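Local coordinates for protein malonate decarboxylase subunit alpha (Acinetobacter baumannii ATCC 17978, PDB 6MPR) that probably acts as the acyl-carrier-protein transferase of malonate decarboxylase, exchanging acetyl for malonyl on the carrier protein so that malonate can be decarboxylated, at residues N68-D73 against E179-L184; I231-T236 against T323-E328; T236-H241 against K545-L550. All blocks are in the same frame, centred on the assembly; numbering follows the deposited sequence. Where two conformers were deposited one is given.

Contact 1 (N68-D73 against E179-L184); sequences NQKQAD and EDSPAL
Lys70 and Glu179 make the closest backbone approach, with their CA atoms 7.7 Å apart, so the loop 68-73 and the turn leading into helix 181-189 are joined by side chains and not by direct backbone pairing. Glu179 carries most of it. Its CG is anti to the carbonyl carbon (chi1 -72°) and CD continues nearly straight from there, which takes the carboxylate across to the loop backbone. There it meets two successive amides with its two oxygens: Gln69 N donates to Glu179 OE1 at 3.0 Å and Lys70 N to Glu179 OE2 at 2.8 Å. Both bonds use syn lone pairs, giving a forked grip that fixes the rotation of the carboxylate. Arg350 adds salt bridges to Glu179 OE1 and Asp180 OD1. Lys70 CB packs close beside Glu179 OE2, at 3.1 Å, while the rest of the lysine leads on to Ser181: a bend at chi3 (75°) places CE, and Lys70 NZ beyond it donates to Ser181 OG at 2.9 Å. NZ also binds the carbonyls of Ser177 and Ala162, and the serine hydroxyl pairs with Glu65. At the other end, water 1 receives a weak bond from Asn68 N and donates to Asp180 OD2, which also bonds Tyr147. The loop follows strand 61-64 of the parallel sheet, in a protein of the NADP-Rossmann clan. Almost every interaction is polar although the site is buried, and the charges of Glu179 and Lys70 are probably stabilised by protein partners: amides and Arg350 for the glutamate, carbonyls and a hydroxyl for the lysine.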
loop_
_atom_site.group_PDB
_atom_site.type_symbol
_atom_site.label_atom_id
_atom_site.label_comp_id
_atom_site.label_asym_id
_atom_site.label_seq_id
_atom_site.Cartn_x
_atom_site.Cartn_y
_atom_site.Cartn_z
ATOM N N ASN A 68 10.030 -10.467 -8.946
ATOM C CA ASN A 68 9.242 -11.214 -9.916
ATOM C C ASN A 68 10.022 -11.441 -11.206
ATOM O O ASN A 68 9.924 -12.520 -11.808
ATOM C CB ASN A 68 7.921 -10.521 -10.222
ATOM C CG ASN A 68 7.052 -11.349 -11.171
ATOM O OD1 ASN A 68 6.366 -12.286 -10.747
ATOM N ND2 ASN A 68 7.109 -11.031 -12.458
ATOM N N GLN A 69 10.819 -10.460 -11.638
ATOM C CA GLN A 69 11.595 -10.575 -12.870
ATOM C C GLN A 69 13.093 -10.630 -12.582
ATOM O O GLN A 69 13.720 -11.672 -12.781
ATOM C CB GLN A 69 11.244 -9.411 -13.805
ATOM C CG GLN A 69 9.758 -9.324 -14.143
ATOM C CD GLN A 69 9.346 -7.918 -14.548
ATOM O OE1 GLN A 69 8.831 -7.156 -13.727
ATOM N NE2 GLN A 69 9.563 -7.572 -15.804
ATOM N N LYS A 70 13.688 -9.534 -12.110
ATOM C CA LYS A 70 15.129 -9.491 -11.847
ATOM C C LYS A 70 15.521 -10.473 -10.750
ATOM O O LYS A 70 14.903 -10.493 -9.684
ATOM C CB LYS A 70 15.526 -8.068 -11.434
ATOM C CG LYS A 70 16.915 -7.940 -10.838
ATOM C CD LYS A 70 17.235 -6.471 -10.573
ATOM C CE LYS A 70 16.506 -5.944 -9.352
ATOM N NZ LYS A 70 16.743 -4.473 -9.126
ATOM N N GLN A 71 16.563 -11.274 -11.005
ATOM C CA GLN A 71 17.091 -12.234 -10.037
ATOM C C GLN A 71 18.542 -11.901 -9.729
ATOM O O GLN A 71 19.369 -11.780 -10.646
ATOM C CB GLN A 71 17.032 -13.694 -10.529
ATOM C CG GLN A 71 15.677 -14.149 -11.087
ATOM C CD GLN A 71 14.590 -14.079 -10.036
ATOM O OE1 GLN A 71 14.796 -14.494 -8.882
ATOM N NE2 GLN A 71 13.435 -13.538 -10.413
ATOM N N ALA A 72 18.855 -11.785 -8.442
ATOM C CA ALA A 72 20.247 -11.673 -8.015
ATOM C C ALA A 72 20.863 -13.074 -8.049
ATOM O O ALA A 72 21.173 -13.694 -7.027
ATOM C CB ALA A 72 20.322 -11.052 -6.630
ATOM N N ASP A 73 21.013 -13.596 -9.262
ATOM C CA ASP A 73 21.307 -15.026 -9.376
ATOM C C ASP A 73 22.756 -15.365 -9.045
ATOM O O ASP A 73 23.040 -16.500 -8.645
ATOM C CB ASP A 73 20.944 -15.543 -10.770
ATOM C CG ASP A 73 21.830 -14.986 -11.864
ATOM O OD1 ASP A 73 21.784 -13.756 -12.132
ATOM O OD2 ASP A 73 22.590 -15.783 -12.457
ATOM N N GLU A 179 12.138 -2.413 -9.757
ATOM C CA GLU A 179 11.229 -3.403 -9.175
ATOM C C GLU A 179 11.071 -3.263 -7.662
ATOM O O GLU A 179 10.686 -2.187 -7.177
ATOM C CB GLU A 179 11.691 -4.835 -9.523
ATOM C CG GLU A 179 11.461 -5.200 -11.020
ATOM C CD GLU A 179 11.791 -6.664 -11.342
ATOM O OE1 GLU A 179 11.081 -7.579 -10.851
ATOM O OE2 GLU A 179 12.768 -6.898 -12.087
ATOM N N ASP A 180 11.346 -4.355 -6.918
ATOM C CA ASP A 180 11.159 -4.393 -5.468
ATOM C C ASP A 180 12.312 -3.777 -4.692
ATOM O O ASP A 180 12.169 -3.569 -3.483
ATOM C CB ASP A 180 11.019 -5.831 -4.913
ATOM C CG ASP A 180 10.194 -6.774 -5.800
ATOM O OD1 ASP A 180 10.271 -6.711 -7.039
ATOM O OD2 ASP A 180 9.513 -7.652 -5.228
ATOM N N SER A 181 13.448 -3.506 -5.329
ATOM C CA SER A 181 14.671 -3.285 -4.552
ATOM C C SER A 181 14.555 -2.176 -3.510
ATOM O O SER A 181 14.993 -2.391 -2.365
ATOM C CB SER A 181 15.841 -3.048 -5.521
ATOM O OG SER A 181 16.054 -4.218 -6.285
ATOM N N PRO A 182 13.989 -0.997 -3.800
ATOM C CA PRO A 182 13.941 0.039 -2.750
ATOM C C PRO A 182 13.113 -0.380 -1.546
ATOM O O PRO A 182 13.458 -0.035 -0.411
ATOM C CB PRO A 182 13.322 1.245 -3.471
ATOM C CG PRO A 182 13.509 0.974 -4.931
ATOM C CD PRO A 182 13.371 -0.517 -5.051
ATOM N N ALA A 183 12.040 -1.145 -1.761
ATOM C CA ALA A 183 11.189 -1.567 -0.654
ATOM C C ALA A 183 11.862 -2.640 0.187
ATOM O O ALA A 183 11.591 -2.740 1.386
ATOM C CB ALA A 183 9.848 -2.098 -1.171
ATOM N N LEU A 184 12.719 -3.463 -0.429
ATOM C CA LEU A 184 13.404 -4.525 0.305
ATOM C C LEU A 184 14.618 -3.994 1.059
ATOM O O LEU A 184 14.950 -4.493 2.145
ATOM C CB LEU A 184 13.846 -5.634 -0.656
ATOM C CG LEU A 184 12.776 -6.304 -1.519
ATOM C CD1 LEU A 184 13.409 -7.288 -2.508
ATOM C CD2 LEU A 184 11.714 -6.983 -0.656
HETATM O O HOH W 1 8.385 -9.274 -6.941
#

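Contact 2 (I231-T236 against T323-E328); sequences IEPLFT and TELGME
Glu324 reaches across to Phe235 and Thr236, and its carboxylate is the tight, buried part of this contact. CG is anti to the backbone N (chi1 176°), and a bend at chi2 places CD near the facing loop. Glu324 OE2 receives Phe235 N at 2.8 Å, from above the carboxylate plane. Thr236 OG1 donates to Glu324 OE2 at 2.5 Å, a distance so short that its exact value is doubtful, the two side chains crossing at about a right angle. Glu324 OE1 turns back to its own loop and takes Leu325 N at 2.8 Å. That bond holds the carboxylate at the start of a type II beta turn, Glu324 to Met327, closed by Met327 N on Glu324 O and carrying Gly326 at its third position with a positive phi of 84°. The second residue of the turn, Leu325, is directed to the other loop; helix 328-332 follows. Toward the partly exposed side the contact becomes apolar: Leu325 CD2 lies 3.9 Å from Ile231 CG2 as the two side chains slide past each other in opposite directions, and Leu325 CD1 sits the same distance from Pro233 CD. Ile231 CD1 also reaches the buried Thr323, meeting its CG2 at 4.0 Å. Two waters bridge the segments: water 2 joins Leu234 N to Glu324 OE1, and water 3 donates to both Thr236 OG1 and Leu325 O.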
loop_
_atom_site.group_PDB
_atom_site.type_symbol
_atom_site.label_atom_id
_atom_site.label_comp_id
_atom_site.label_asym_id
_atom_site.label_seq_id
_atom_site.Cartn_x
_atom_site.Cartn_y
_atom_site.Cartn_z
ATOM N N ILE A 231 17.208 -12.447 -15.951
ATOM C CA ILE A 231 15.834 -11.970 -16.086
ATOM C C ILE A 231 15.261 -12.523 -17.387
ATOM O O ILE A 231 15.935 -12.522 -18.419
ATOM C CB ILE A 231 15.770 -10.426 -16.031
ATOM C CG1 ILE A 231 14.332 -9.950 -16.221
ATOM C CG2 ILE A 231 16.707 -9.778 -17.048
ATOM C CD1 ILE A 231 14.156 -8.468 -15.907
ATOM N N GLU A 232 13.988 -13.021 -17.321
ATOM C CA GLU A 232 13.200 -13.589 -18.419
ATOM C C GLU A 232 12.143 -12.613 -18.908
ATOM O O GLU A 232 11.664 -11.777 -18.146
ATOM C CB GLU A 232 12.452 -14.851 -17.975
ATOM C CG GLU A 232 13.241 -15.950 -17.398
ATOM C CD GLU A 232 12.347 -17.157 -17.182
ATOM O OE1 GLU A 232 11.963 -17.792 -18.186
ATOM O OE2 GLU A 232 11.995 -17.437 -16.021
ATOM N N PRO A 233 11.691 -12.742 -20.170
ATOM C CA PRO A 233 10.540 -11.954 -20.623
ATOM C C PRO A 233 9.238 -12.560 -20.141
ATOM O O PRO A 233 8.658 -13.419 -20.815
ATOM C CB PRO A 233 10.650 -12.010 -22.158
ATOM C CG PRO A 233 11.343 -13.304 -22.427
ATOM C CD PRO A 233 12.298 -13.516 -21.268
ATOM N N LEU A 234 8.755 -12.113 -18.991
ATOM C CA LEU A 234 7.559 -12.680 -18.389
ATOM C C LEU A 234 6.291 -11.897 -18.708
ATOM O O LEU A 234 5.201 -12.338 -18.321
ATOM C CB LEU A 234 7.740 -12.765 -16.871
ATOM C CG LEU A 234 8.934 -13.607 -16.406
ATOM C CD1 LEU A 234 9.095 -13.491 -14.896
ATOM C CD2 LEU A 234 8.773 -15.071 -16.828
ATOM N N PHE A 235 6.394 -10.759 -19.406
ATOM C CA PHE A 235 5.246 -9.886 -19.639
ATOM C C PHE A 235 4.998 -9.682 -21.125
ATOM O O PHE A 235 4.440 -8.665 -21.549
ATOM C CB PHE A 235 5.423 -8.566 -18.883
ATOM C CG PHE A 235 5.295 -8.751 -17.399
ATOM C CD1 PHE A 235 6.386 -9.141 -16.643
ATOM C CD2 PHE A 235 4.057 -8.658 -16.784
ATOM C CE1 PHE A 235 6.253 -9.360 -15.289
ATOM C CE2 PHE A 235 3.917 -8.892 -15.431
ATOM C CZ PHE A 235 5.022 -9.244 -14.683
ATOM N N THR A 236 5.379 -10.684 -21.914
ATOM C CA THR A 236 5.195 -10.693 -23.354
ATOM C C THR A 236 4.330 -11.887 -23.724
ATOM O O THR A 236 4.621 -13.022 -23.322
ATOM C CB THR A 236 6.549 -10.756 -24.077
ATOM O OG1 THR A 236 7.361 -9.658 -23.644
ATOM C CG2 THR A 236 6.365 -10.697 -25.590
ATOM N N THR A 323 10.410 -3.790 -15.777
ATOM C CA THR A 323 10.653 -3.575 -17.197
ATOM C C THR A 323 9.951 -4.653 -18.022
ATOM O O THR A 323 9.214 -5.498 -17.505
ATOM C CB THR A 323 12.158 -3.594 -17.486
ATOM O OG1 THR A 323 12.398 -3.025 -18.769
ATOM C CG2 THR A 323 12.701 -5.040 -17.487
ATOM N N GLU A 324 10.164 -4.624 -19.336
ATOM C CA GLU A 324 10.030 -5.841 -20.132
ATOM C C GLU A 324 11.183 -5.882 -21.120
ATOM O O GLU A 324 11.545 -4.854 -21.699
ATOM C CB GLU A 324 8.688 -5.962 -20.879
ATOM C CG GLU A 324 8.598 -7.196 -21.795
ATOM C CD GLU A 324 8.804 -8.541 -21.054
ATOM O OE1 GLU A 324 9.753 -8.705 -20.260
ATOM O OE2 GLU A 324 8.011 -9.462 -21.285
ATOM N N LEU A 325 11.785 -7.062 -21.268
ATOM C CA LEU A 325 12.954 -7.194 -22.127
ATOM C C LEU A 325 12.611 -6.833 -23.568
ATOM O O LEU A 325 11.567 -7.227 -24.101
ATOM C CB LEU A 325 13.504 -8.619 -22.066
ATOM C CG LEU A 325 14.006 -9.113 -20.712
ATOM C CD1 LEU A 325 14.673 -10.451 -20.934
ATOM C CD2 LEU A 325 14.972 -8.104 -20.081
ATOM N N GLY A 326 13.510 -6.082 -24.201
ATOM C CA GLY A 326 13.282 -5.600 -25.548
ATOM C C GLY A 326 12.460 -4.335 -25.660
ATOM O O GLY A 326 12.375 -3.774 -26.756
ATOM N N MET A 327 11.838 -3.867 -24.569
ATOM C CA MET A 327 10.988 -2.688 -24.610
ATOM C C MET A 327 11.687 -1.434 -24.102
ATOM O O MET A 327 11.085 -0.357 -24.120
ATOM C CB MET A 327 9.711 -2.926 -23.783
ATOM C CG MET A 327 8.740 -3.892 -24.457
ATOM S SD MET A 327 7.896 -3.152 -25.862
ATOM C CE MET A 327 6.767 -2.093 -24.956
ATOM N N GLU A 328 12.938 -1.542 -23.647
ATOM C CA GLU A 328 13.557 -0.405 -22.971
ATOM C C GLU A 328 13.709 0.799 -23.899
ATOM O O GLU A 328 13.500 1.943 -23.477
ATOM C CB GLU A 328 14.911 -0.818 -22.403
ATOM C CG GLU A 328 14.836 -1.993 -21.441
ATOM C CD GLU A 328 14.862 -3.364 -22.135
ATOM O OE1 GLU A 328 14.909 -3.430 -23.391
ATOM O OE2 GLU A 328 14.829 -4.381 -21.406
HETATM O O HOH W 2 10.077 -9.732 -17.685
HETATM O O HOH W 3 9.444 -9.074 -25.114
#

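Contact 3 (T236-H241 against K545-L550); sequences TRDPKH and KNIADL
Pro239 fits against the start of helix 547-553, meeting Leu550 tip to tip, with its CG 3.7 Å from Leu550 CD1. Its CB lies 3.6 Å from Asn546 N, and CD completes the ring's apolar contact at 4.1 Å from Ile547 CD1. Ile547, the next most covered residue, also turns CG1 to the carboxylate of Asp238, whose CG is anti to the backbone N (chi1 -170°); the side chains cross at about a right angle. Water 4 connects the same pair, accepting from Ile547 N at the helix start and donating to Asp238 OD1. That oxygen of Asp238 also receives Lys240 N at 2.9 Å in an Asx turn, which shapes the short 3-10 segment 239-241. Lys545 takes part through its backbone: its O makes a CA-H...O contact with Lys240 CA at 3.3 Å. The helix start is itself capped by Asn546, whose OD1 takes Asp549 N nearly along the C=O axis. No direct hydrogen bond spans the two segments; Arg539 binds both Pro239 O and Lys545 O instead. In the chain the loop leads from strand 221-224 to helix 244-261, and Pro239 touches both Leu279 of helix 272-287 and the start of helix 547-553.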
loop_
_atom_site.group_PDB
_atom_site.type_symbol
_atom_site.label_atom_id
_atom_site.label_comp_id
_atom_site.label_asym_id
_atom_site.label_seq_id
_atom_site.Cartn_x
_atom_site.Cartn_y
_atom_site.Cartn_z
ATOM N N THR A 236 5.379 -10.684 -21.914
ATOM C CA THR A 236 5.195 -10.693 -23.354
ATOM C C THR A 236 4.330 -11.887 -23.724
ATOM O O THR A 236 4.621 -13.022 -23.322
ATOM C CB THR A 236 6.549 -10.756 -24.077
ATOM O OG1 THR A 236 7.361 -9.658 -23.644
ATOM C CG2 THR A 236 6.365 -10.697 -25.590
ATOM N N ARG A 237 3.243 -11.632 -24.443
ATOM C CA ARG A 237 2.442 -12.696 -25.028
ATOM C C ARG A 237 2.527 -12.581 -26.541
ATOM O O ARG A 237 2.294 -11.503 -27.098
ATOM C CB ARG A 237 0.989 -12.629 -24.553
ATOM C CG ARG A 237 0.816 -13.024 -23.082
ATOM C CD ARG A 237 1.164 -14.501 -22.863
ATOM N NE ARG A 237 1.097 -14.885 -21.452
ATOM C CZ ARG A 237 2.104 -14.738 -20.598
ATOM N NH1 ARG A 237 3.248 -14.213 -21.021
ATOM N NH2 ARG A 237 1.974 -15.118 -19.328
ATOM N N ASP A 238 2.893 -13.672 -27.193
ATOM C CA ASP A 238 3.009 -13.691 -28.652
ATOM C C ASP A 238 1.628 -13.596 -29.287
ATOM O O ASP A 238 0.831 -14.534 -29.152
ATOM C CB ASP A 238 3.696 -14.978 -29.101
ATOM C CG ASP A 238 4.072 -14.966 -30.579
ATOM O OD1 ASP A 238 3.387 -14.310 -31.392
ATOM O OD2 ASP A 238 5.063 -15.627 -30.930
ATOM N N PRO A 239 1.313 -12.513 -30.012
ATOM C CA PRO A 239 -0.003 -12.403 -30.651
ATOM C C PRO A 239 -0.369 -13.584 -31.546
ATOM O O PRO A 239 -1.556 -13.830 -31.763
ATOM C CB PRO A 239 0.118 -11.111 -31.472
ATOM C CG PRO A 239 1.152 -10.311 -30.744
ATOM C CD PRO A 239 2.138 -11.316 -30.246
ATOM N N LYS A 240 0.614 -14.317 -32.078
ATOM C CA LYS A 240 0.278 -15.405 -32.996
ATOM C C LYS A 240 -0.506 -16.514 -32.309
ATOM O O LYS A 240 -1.225 -17.258 -32.992
ATOM C CB LYS A 240 1.536 -15.992 -33.642
ATOM C CG LYS A 240 2.280 -16.979 -32.750
ATOM C CD LYS A 240 3.371 -17.735 -33.507
ATOM C CE LYS A 240 4.248 -18.512 -32.532
ATOM N NZ LYS A 240 5.192 -19.461 -33.185
ATOM N N HIS A 241 -0.404 -16.628 -30.984
ATOM C CA HIS A 241 -1.088 -17.656 -30.207
ATOM C C HIS A 241 -2.444 -17.210 -29.673
ATOM O O HIS A 241 -3.120 -18.005 -29.012
ATOM C CB HIS A 241 -0.207 -18.104 -29.039
ATOM C CG HIS A 241 0.981 -18.907 -29.461
ATOM N ND1 HIS A 241 2.239 -18.709 -28.932
ATOM C CD2 HIS A 241 1.104 -19.911 -30.359
ATOM C CE1 HIS A 241 3.085 -19.558 -29.487
ATOM N NE2 HIS A 241 2.420 -20.298 -30.358
ATOM N N LYS A 545 -0.944 -9.260 -35.447
ATOM C CA LYS A 545 -1.146 -10.703 -35.534
ATOM C C LYS A 545 0.046 -11.515 -35.045
ATOM O O LYS A 545 -0.088 -12.729 -34.846
ATOM C CB LYS A 545 -1.448 -11.100 -36.986
ATOM C CG LYS A 545 -2.909 -10.993 -37.397
ATOM C CD LYS A 545 -3.384 -9.559 -37.398
ATOM C CE LYS A 545 -4.723 -9.421 -38.106
ATOM N NZ LYS A 545 -5.118 -7.991 -38.201
ATOM N N ASN A 546 1.204 -10.893 -34.867
ATOM C CA ASN A 546 2.414 -11.624 -34.516
ATOM C C ASN A 546 3.420 -10.626 -33.964
ATOM O O ASN A 546 3.165 -9.417 -33.925
ATOM C CB ASN A 546 2.969 -12.392 -35.724
ATOM C CG ASN A 546 3.155 -11.506 -36.951
ATOM O OD1 ASN A 546 3.608 -10.361 -36.853
ATOM N ND2 ASN A 546 2.800 -12.033 -38.117
ATOM N N ILE A 547 4.579 -11.145 -33.554
ATOM C CA ILE A 547 5.627 -10.305 -32.976
ATOM C C ILE A 547 6.158 -9.313 -34.008
ATOM O O ILE A 547 6.368 -8.132 -33.701
ATOM C CB ILE A 547 6.755 -11.193 -32.408
ATOM C CG1 ILE A 547 6.306 -11.926 -31.134
ATOM C CG2 ILE A 547 8.026 -10.392 -32.192
ATOM C CD1 ILE A 547 6.262 -11.065 -29.890
ATOM N N ALA A 548 6.417 -9.780 -35.235
ATOM C CA ALA A 548 6.880 -8.878 -36.289
ATOM C C ALA A 548 5.952 -7.677 -36.424
ATOM O O ALA A 548 6.404 -6.550 -36.651
ATOM C CB ALA A 548 6.980 -9.623 -37.623
ATOM N N ASP A 549 4.647 -7.900 -36.257
ATOM C CA ASP A 549 3.688 -6.805 -36.345
ATOM C C ASP A 549 3.889 -5.804 -35.213
ATOM O O ASP A 549 3.744 -4.588 -35.416
ATOM C CB ASP A 549 2.267 -7.360 -36.325
ATOM C CG ASP A 549 1.789 -7.803 -37.696
ATOM O OD1 ASP A 549 2.556 -7.678 -38.676
ATOM O OD2 ASP A 549 0.643 -8.279 -37.783
ATOM N N LEU A 550 4.239 -6.293 -34.018
ATOM C CA LEU A 550 4.524 -5.388 -32.913
ATOM C C LEU A 550 5.781 -4.575 -33.192
ATOM O O LEU A 550 5.832 -3.378 -32.885
ATOM C CB LEU A 550 4.663 -6.167 -31.602
ATOM C CG LEU A 550 3.363 -6.830 -31.108
ATOM C CD1 LEU A 550 3.597 -7.636 -29.855
ATOM C CD2 LEU A 550 2.286 -5.779 -30.880
HETATM O O HOH W 4 4.890 -14.015 -33.676
#

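In the fold
Contact 1 is the buried one; contacts 2 and 3 are partly buried, and contact 3 lies farthest from the chain centre. Contacts 2 and 3 share Thr236 and the connection from strand 221-224 to helix 244-261, holding it first to a loop and then to a C-terminal helix. Contacts 1 and 2 touch directly, Gln69 NE2 probably hydrogen-bonding Thr323 O while Phe235 packs on Asn68 and Gln69; contacts 1 and 3 do not meet, their nearest atoms about 8 Å apart. A glutamate accepts from two amides of the facing loop in contact 1, but from one amide and a hydroxyl in contact 2, whereas contact 3 has no direct hydrogen bond across its segments.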